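Local atomic coordinates of DNA gyrase, B subunit, truncated (Myxococcus xanthus, PDB entry 3CWV), a protein that probably takes part, as the ATP-binding subunit of a type II topoisomerase, in the ATP-dependent breakage, passage and rejoining of double-stranded DNA. Residues 111-116 / 122-127; 65-70 / 115-120; 243-248 / 351-356. All coordinates share one frame; numbering follows the deposited sequence.

How the contacts relate
Contacts 1 and 2 both draw on strand 109-118 of the eight-stranded sheet, with centres about 10 Å apart, and they share Asp-115 and Ile-116. Contact 1 joins that strand to its hairpin partner 121-128, whereas contact 2 reaches the other way, over strand 151-159 to strand 64-70. They meet where Gln-122 OE1 packs 3.2 Å from Trp-117 NE1, and both residues also bond to the backbone of Glu-143. Contact 3 lies in the second sheet region, beyond the centre of the chain, its centre about 53 Å from that of contact 1 and about 47 Å from that of contact 2. The geometry ties none of the three to a nucleotide or DNA site.

Contact 1: 111-116 / 122-127; sequences RYQVDI and QWRVMG
Asp-115 and Arg-124 form a salt bridge across a non-hydrogen-bonded pair of the antiparallel hairpin of strands 109-118 and 121-128. Arg-124 NE lies 2.8 Å from Asp-115 OD1, on the syn side, with the carboxylate and guanidinium planes nearly perpendicular (88°). The bend at chi3 of Arg-124 (-70°) turns NE toward that oxygen. Gln-122 NE2 reaches the same OD1 at 2.9 Å from above the carboxylate plane. The other oxygen, OD2, takes an almost straight bond from Gln-113 NE2 on its syn lone pair, which should hold the carboxylate in one rotation. Gln-113 NE2 also lies over one guanidinium face, 3.2 Å from Arg-124 NE, two donors sharing a carboxylate but not bonded together. Replacing Asp-115 by an alanine removes the carboxylate and would probably leave Arg-124 with Glu-143, Gln-122 NE2 without its acceptor and the Gln-113 amide freer to turn. On the same face, Met-126 SD and CE lie alongside Gln-113.

The opposite face carries Tyr-112, Val-114, Ile-116, Trp-123 and Val-125. The Tyr-112 ring covers Gly-127, whose CA sits 3.5 Å from the ring centroid in a CH-pi contact. Paired backbone bonds join Val-114 to Val-125 and Ile-116 to Trp-123. Farther out, Arg-124 NH2 pairs with Glu-143, while Gln-122 OE1 bonds to its backbone. Strands 131-139 and 151-159 flank the hairpin, and helix 75-82 packs against Tyr-112, Val-114, Ile-116 and Trp-123.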
# COMPACT_ATOMS: atom_id res chain seq x y z
N ARG A 111 -19.16 -11.46 -12.41
CA ARG A 111 -19.48 -12.42 -11.34
C ARG A 111 -18.44 -12.36 -10.27
O ARG A 111 -17.29 -12.07 -10.55
CB ARG A 111 -19.53 -13.86 -11.90
CG ARG A 111 -18.31 -14.31 -12.67
CD ARG A 111 -18.68 -15.56 -13.51
NE ARG A 111 -17.59 -16.08 -14.33
CZ ARG A 111 -17.18 -15.54 -15.48
NH1 ARG A 111 -17.72 -14.42 -15.93
NH2 ARG A 111 -16.19 -16.12 -16.16
N TYR A 112 -18.85 -12.71 -9.04
CA TYR A 112 -17.91 -12.86 -7.97
C TYR A 112 -18.35 -13.92 -6.97
O TYR A 112 -19.49 -14.38 -6.98
CB TYR A 112 -17.66 -11.53 -7.25
CG TYR A 112 -18.78 -10.86 -6.48
CD1 TYR A 112 -19.33 -9.66 -6.94
CD2 TYR A 112 -19.25 -11.37 -5.26
CE1 TYR A 112 -20.31 -9.00 -6.22
CE2 TYR A 112 -20.23 -10.70 -4.53
CZ TYR A 112 -20.75 -9.51 -5.03
OH TYR A 112 -21.69 -8.82 -4.32
N GLN A 113 -17.41 -14.27 -6.11
CA GLN A 113 -17.70 -15.18 -4.99
C GLN A 113 -16.91 -14.72 -3.80
O GLN A 113 -15.70 -14.53 -3.88
CB GLN A 113 -17.31 -16.61 -5.37
CG GLN A 113 -17.46 -17.59 -4.20
CD GLN A 113 -17.19 -19.02 -4.63
OE1 GLN A 113 -17.67 -19.45 -5.68
NE2 GLN A 113 -16.41 -19.77 -3.82
N VAL A 114 -17.60 -14.51 -2.68
CA VAL A 114 -16.90 -14.12 -1.48
C VAL A 114 -17.09 -15.24 -0.43
O VAL A 114 -18.20 -15.67 -0.20
CB VAL A 114 -17.50 -12.79 -0.94
CG1 VAL A 114 -16.92 -12.42 0.42
CG2 VAL A 114 -17.22 -11.64 -1.94
N ASP A 115 -16.00 -15.66 0.19
CA ASP A 115 -16.07 -16.68 1.26
C ASP A 115 -15.56 -16.08 2.55
O ASP A 115 -14.56 -15.36 2.55
CB ASP A 115 -15.22 -17.89 0.90
CG ASP A 115 -15.80 -18.69 -0.26
OD1 ASP A 115 -16.67 -19.54 0.00
OD2 ASP A 115 -15.34 -18.51 -1.43
N ILE A 116 -16.24 -16.36 3.65
CA ILE A 116 -15.83 -15.82 4.94
C ILE A 116 -15.76 -17.03 5.88
O ILE A 116 -16.72 -17.80 5.95
CB ILE A 116 -16.83 -14.77 5.52
CG1 ILE A 116 -17.20 -13.66 4.51
CG2 ILE A 116 -16.28 -14.14 6.81
CD1 ILE A 116 -18.57 -13.89 3.85
N GLN A 122 -18.03 -21.57 7.62
CA GLN A 122 -17.79 -20.81 6.40
C GLN A 122 -19.11 -20.33 5.79
O GLN A 122 -20.11 -21.08 5.71
CB GLN A 122 -17.01 -21.70 5.41
CG GLN A 122 -16.68 -21.06 4.05
CD GLN A 122 -15.96 -21.99 3.12
OE1 GLN A 122 -15.59 -23.11 3.49
NE2 GLN A 122 -15.74 -21.54 1.87
N TRP A 123 -19.12 -19.08 5.33
CA TRP A 123 -20.28 -18.52 4.66
C TRP A 123 -19.85 -18.04 3.28
O TRP A 123 -18.73 -17.56 3.13
CB TRP A 123 -20.79 -17.33 5.48
CG TRP A 123 -22.14 -16.89 5.06
CD1 TRP A 123 -22.47 -15.83 4.22
CD2 TRP A 123 -23.38 -17.50 5.43
NE1 TRP A 123 -23.84 -15.77 4.05
CE2 TRP A 123 -24.42 -16.79 4.79
CE3 TRP A 123 -23.71 -18.59 6.26
CZ2 TRP A 123 -25.77 -17.13 4.95
CZ3 TRP A 123 -25.05 -18.94 6.41
CH2 TRP A 123 -26.07 -18.20 5.76
N ARG A 124 -20.75 -18.13 2.30
CA ARG A 124 -20.44 -17.80 0.91
C ARG A 124 -21.52 -16.89 0.31
O ARG A 124 -22.71 -17.23 0.35
CB ARG A 124 -20.30 -19.08 0.07
CG ARG A 124 -19.93 -18.85 -1.43
CD ARG A 124 -19.71 -20.19 -2.13
NE ARG A 124 -18.49 -20.82 -1.63
CZ ARG A 124 -18.14 -22.08 -1.81
NH1 ARG A 124 -18.94 -22.91 -2.46
NH2 ARG A 124 -17.00 -22.52 -1.30
N VAL A 125 -21.09 -15.78 -0.32
CA VAL A 125 -21.99 -14.85 -1.01
C VAL A 125 -21.60 -14.82 -2.49
O VAL A 125 -20.44 -14.58 -2.81
CB VAL A 125 -21.81 -13.41 -0.46
CG1 VAL A 125 -22.80 -12.39 -1.19
CG2 VAL A 125 -21.97 -13.38 1.06
N MET A 126 -22.56 -15.11 -3.38
CA MET A 126 -22.31 -15.10 -4.82
C MET A 126 -22.69 -13.73 -5.34
O MET A 126 -23.56 -13.08 -4.77
CB MET A 126 -23.14 -16.19 -5.55
CG MET A 126 -22.76 -17.69 -5.12
SD MET A 126 -21.04 -18.15 -5.17
CE MET A 126 -20.75 -18.03 -6.92
N GLY A 127 -22.05 -13.31 -6.43
CA GLY A 127 -22.39 -12.03 -7.05
C GLY A 127 -22.59 -12.24 -8.55
O GLY A 127 -21.90 -13.06 -9.16

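Contact 2: 65-70 / 115-120; sequences ALFCTS and DIWADG
Phe-67 and Trp-117 meet between strands 64-70 and 109-118, which run in the same direction, both antiparallel to the intervening strand 151-159, and whose nearest CA atoms, those of Phe-67 and Asp-115, are 9.0 Å apart. The setting is the mixed eight-stranded sheet of what is probably the GHKL-type ATPase domain, as in other GyrB proteins. Because a whole strand separates the two segments, their backbones are linked through it: Leu-66 and Cys-68 bond to Val-155 and Val-153, and Asp-115 bonds to Arg-154 from the far side.

The side chains span this gap as an aromatic pair. The edge of Phe-67 is directed at the face of the Trp-117 six-membered ring in an offset edge-to-face arrangement, with the planes at 78° and the centroids 5.6 Å apart. Phe-67 has its CG anti to the backbone N (chi1 172°), which carries the CD1 and CE1 side of the ring out toward the tryptophan. Trp-117 points its CB toward strand 64-70, and its CG lies beside its own backbone N (chi1 -72°), bringing CE3 and CZ3 forward while NE1 bonds to the carbonyl oxygen of Glu-143. That bond satisfies the buried indole N-H and should help to fix the rotation of the ring.

Pro-146 and Val-147 pack on Phe-67, and Met-145 and Arg-154 on Trp-117, so that a loop after Glu-143 helps to enclose the pair. The reverse side of the sheet faces helices: Leu-66 and Cys-68 touch helix 28-47, and Ile-116 touches helix 75-82. The shortest approach of the two rings is 3.7 Å, from Phe-67 CE1 to Trp-117 CZ3, and this CZ3 lies near the plane of the phenylalanine.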
# COMPACT_ATOMS: atom_id res chain seq x y z
N ALA A 65 -8.22 -13.54 -7.40
CA ALA A 65 -8.74 -13.77 -6.03
C ALA A 65 -7.78 -13.18 -5.02
O ALA A 65 -6.55 -13.27 -5.18
CB ALA A 65 -8.97 -15.26 -5.77
N LEU A 66 -8.33 -12.59 -3.96
CA LEU A 66 -7.50 -12.12 -2.85
C LEU A 66 -8.03 -12.78 -1.58
O LEU A 66 -9.25 -12.74 -1.35
CB LEU A 66 -7.57 -10.59 -2.73
CG LEU A 66 -6.72 -10.04 -1.56
CD1 LEU A 66 -5.44 -9.50 -2.04
CD2 LEU A 66 -7.48 -9.02 -0.77
N PHE A 67 -7.15 -13.42 -0.81
CA PHE A 67 -7.50 -13.95 0.51
C PHE A 67 -6.72 -13.22 1.59
O PHE A 67 -5.53 -12.92 1.41
CB PHE A 67 -7.24 -15.46 0.59
CG PHE A 67 -7.40 -16.02 1.99
CD1 PHE A 67 -8.64 -16.38 2.47
CD2 PHE A 67 -6.30 -16.13 2.84
CE1 PHE A 67 -8.81 -16.86 3.77
CE2 PHE A 67 -6.45 -16.61 4.14
CZ PHE A 67 -7.70 -16.98 4.60
N CYS A 68 -7.38 -12.94 2.72
CA CYS A 68 -6.76 -12.28 3.86
C CYS A 68 -7.14 -13.03 5.13
O CYS A 68 -8.29 -13.39 5.27
CB CYS A 68 -7.33 -10.88 4.01
SG CYS A 68 -6.81 -9.75 2.76
N THR A 69 -6.19 -13.25 6.03
CA THR A 69 -6.50 -13.80 7.35
C THR A 69 -6.95 -12.65 8.21
O THR A 69 -6.71 -11.49 7.89
CB THR A 69 -5.27 -14.50 8.01
OG1 THR A 69 -4.16 -13.59 8.03
CG2 THR A 69 -4.88 -15.76 7.22
N SER A 70 -7.60 -12.96 9.32
CA SER A 70 -8.24 -11.93 10.13
C SER A 70 -8.57 -12.51 11.49
O SER A 70 -8.66 -13.74 11.64
CB SER A 70 -9.54 -11.48 9.45
OG SER A 70 -10.12 -10.36 10.12
N ASP A 115 -16.00 -15.66 0.19
CA ASP A 115 -16.07 -16.68 1.26
C ASP A 115 -15.56 -16.08 2.55
O ASP A 115 -14.56 -15.36 2.55
CB ASP A 115 -15.22 -17.89 0.90
CG ASP A 115 -15.80 -18.69 -0.26
OD1 ASP A 115 -16.67 -19.54 0.00
OD2 ASP A 115 -15.34 -18.51 -1.43
N ILE A 116 -16.24 -16.36 3.65
CA ILE A 116 -15.83 -15.82 4.94
C ILE A 116 -15.76 -17.03 5.88
O ILE A 116 -16.72 -17.80 5.95
CB ILE A 116 -16.83 -14.77 5.52
CG1 ILE A 116 -17.20 -13.66 4.51
CG2 ILE A 116 -16.28 -14.14 6.81
CD1 ILE A 116 -18.57 -13.89 3.85
N TRP A 117 -14.62 -17.20 6.54
CA TRP A 117 -14.44 -18.31 7.49
C TRP A 117 -14.40 -17.66 8.87
O TRP A 117 -13.71 -16.66 9.05
CB TRP A 117 -13.11 -19.04 7.25
CG TRP A 117 -13.01 -19.92 6.01
CD1 TRP A 117 -13.19 -21.26 5.93
CD2 TRP A 117 -12.66 -19.48 4.68
NE1 TRP A 117 -12.98 -21.69 4.63
CE2 TRP A 117 -12.66 -20.61 3.85
CE3 TRP A 117 -12.37 -18.23 4.13
CZ2 TRP A 117 -12.37 -20.55 2.49
CZ3 TRP A 117 -12.08 -18.15 2.77
CH2 TRP A 117 -12.07 -19.30 1.96
N ALA A 118 -15.13 -18.23 9.83
CA ALA A 118 -15.12 -17.74 11.22
C ALA A 118 -15.78 -18.80 12.10
O ALA A 118 -16.73 -19.45 11.66
CB ALA A 118 -15.87 -16.43 11.34
N ASP A 119 -15.28 -19.01 13.31
CA ASP A 119 -15.94 -19.91 14.29
C ASP A 119 -16.10 -21.34 13.80
O ASP A 119 -17.14 -21.96 14.03
CB ASP A 119 -17.32 -19.37 14.66
CG ASP A 119 -17.26 -17.96 15.21
OD1 ASP A 119 -16.45 -17.74 16.14
OD2 ASP A 119 -18.01 -17.09 14.70
N GLY A 120 -15.10 -21.86 13.11
CA GLY A 120 -15.20 -23.20 12.56
C GLY A 120 -16.20 -23.37 11.44
O GLY A 120 -16.46 -24.49 11.01

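Contact 3: 243-248 / 351-356; sequences LQWCED and PALLAR
Trp-245 and Leu-353 pack together where the end of strand 237-245 faces the short C-terminal helix 350-354, in the second domain of the gyrase B family, which probably has the ribosomal S5-like fold of the transducer. Leu-353 comes over one face of the indole, its side chain crossing that of Trp-245 at about a right angle. Its CD1 stands 4.0 Å from the centroid of the six-membered ring in a CH-pi contact. The other methyl, CD2, reaches the five-membered end, 3.7 Å from Trp-245 NE1. In Leu-353, chi1 of -62° directs CG toward the indole and chi2 of -174° sets the two methyls over it. Leu-276 of helix 267-284 and Leu-300 of strand 300-307 also pack on Trp-245.

The indole N-H and Arg-356 NH1 find their partners outside the pair. Trp-245 NE1 donates a hydrogen bond to the carbonyl oxygen of Val-296, while Arg-356 NH1 bonds to that of Gln-298, so two nearby N-H groups serve separate backbone acceptors along one neighbouring segment. The extended arginine chain runs from just beyond the helix toward the indole, its guanidinium turned 79° from the ring plane. Leu-353 CD2 sits 3.6 Å above one guanidinium face, offset toward the rim, and Arg-356 NH1 remains 4.2 Å from Trp-245 NE1.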
# COMPACT_ATOMS: atom_id res chain seq x y z
N LEU A 243 17.04 5.51 3.91
CA LEU A 243 17.93 6.19 2.96
C LEU A 243 19.18 5.33 2.70
O LEU A 243 19.78 4.80 3.62
CB LEU A 243 18.34 7.58 3.48
CG LEU A 243 17.23 8.59 3.80
CD1 LEU A 243 16.88 8.55 5.28
CD2 LEU A 243 17.70 10.00 3.44
N GLN A 244 19.57 5.24 1.44
CA GLN A 244 20.68 4.39 1.05
C GLN A 244 21.44 5.06 -0.08
O GLN A 244 20.88 5.27 -1.17
CB GLN A 244 20.17 3.01 0.60
CG GLN A 244 21.28 2.09 0.07
CD GLN A 244 22.24 1.70 1.17
OE1 GLN A 244 21.86 1.06 2.14
NE2 GLN A 244 23.50 2.13 1.05
N TRP A 245 22.70 5.40 0.18
CA TRP A 245 23.58 6.00 -0.80
C TRP A 245 24.45 4.94 -1.45
O TRP A 245 24.91 4.01 -0.79
CB TRP A 245 24.48 7.06 -0.16
CG TRP A 245 23.81 8.37 0.08
CD1 TRP A 245 23.69 9.41 -0.80
CD2 TRP A 245 23.18 8.80 1.29
NE1 TRP A 245 23.04 10.46 -0.21
CE2 TRP A 245 22.71 10.11 1.07
CE3 TRP A 245 22.96 8.20 2.53
CZ2 TRP A 245 22.03 10.83 2.05
CZ3 TRP A 245 22.29 8.92 3.51
CH2 TRP A 245 21.83 10.22 3.25
N CYS A 246 24.65 5.10 -2.75
CA CYS A 246 25.48 4.23 -3.56
C CYS A 246 26.37 5.15 -4.37
O CYS A 246 26.10 6.34 -4.48
CB CYS A 246 24.62 3.37 -4.48
SG CYS A 246 23.48 2.26 -3.61
N GLU A 247 27.44 4.62 -4.96
CA GLU A 247 28.32 5.49 -5.73
C GLU A 247 27.98 5.48 -7.22
O GLU A 247 28.72 4.94 -8.04
CB GLU A 247 29.80 5.23 -5.46
CG GLU A 247 30.23 3.79 -5.53
CD GLU A 247 31.68 3.66 -5.98
OE1 GLU A 247 32.03 2.60 -6.56
OE2 GLU A 247 32.45 4.63 -5.75
N ASP A 248 26.84 6.09 -7.53
CA ASP A 248 26.42 6.33 -8.91
C ASP A 248 25.65 7.65 -9.02
O ASP A 248 25.53 8.39 -8.04
CB ASP A 248 25.62 5.16 -9.49
CG ASP A 248 24.50 4.68 -8.57
OD1 ASP A 248 24.28 3.45 -8.51
OD2 ASP A 248 23.84 5.52 -7.91
N PRO A 351 31.49 12.16 5.57
CA PRO A 351 32.56 12.94 4.94
C PRO A 351 32.32 13.18 3.45
O PRO A 351 32.51 14.29 2.98
CB PRO A 351 33.81 12.08 5.17
CG PRO A 351 33.51 11.39 6.47
CD PRO A 351 32.04 11.04 6.37
N ALA A 352 31.89 12.14 2.73
CA ALA A 352 31.57 12.28 1.31
C ALA A 352 30.44 13.28 1.05
O ALA A 352 30.51 14.07 0.11
CB ALA A 352 31.22 10.92 0.71
N LEU A 353 29.40 13.23 1.87
CA LEU A 353 28.28 14.18 1.74
C LEU A 353 28.71 15.59 2.13
O LEU A 353 28.31 16.57 1.52
CB LEU A 353 27.10 13.77 2.62
CG LEU A 353 26.42 12.43 2.35
CD1 LEU A 353 25.20 12.29 3.25
CD2 LEU A 353 26.05 12.32 0.88
N LEU A 354 29.53 15.67 3.17
CA LEU A 354 30.03 16.94 3.70
C LEU A 354 30.90 17.60 2.63
O LEU A 354 30.90 18.81 2.48
CB LEU A 354 30.82 16.67 4.96
CG LEU A 354 30.47 17.41 6.24
CD1 LEU A 354 30.40 16.47 7.44
CD2 LEU A 354 31.53 18.48 6.46
N ALA A 355 31.60 16.77 1.87
CA ALA A 355 32.46 17.24 0.79
C ALA A 355 31.69 17.59 -0.49
O ALA A 355 32.30 17.83 -1.54
CB ALA A 355 33.54 16.20 0.49
N ARG A 356 30.36 17.62 -0.39
CA ARG A 356 29.50 17.90 -1.56
C ARG A 356 29.05 19.36 -1.63
O ARG A 356 28.45 19.77 -2.63
CB ARG A 356 28.27 16.98 -1.56
CG ARG A 356 28.52 15.61 -2.14
CD ARG A 356 27.29 14.70 -2.07
NE ARG A 356 27.62 13.37 -2.57
CZ ARG A 356 26.75 12.42 -2.90
NH1 ARG A 356 25.45 12.63 -2.80
NH2 ARG A 356 27.20 11.25 -3.34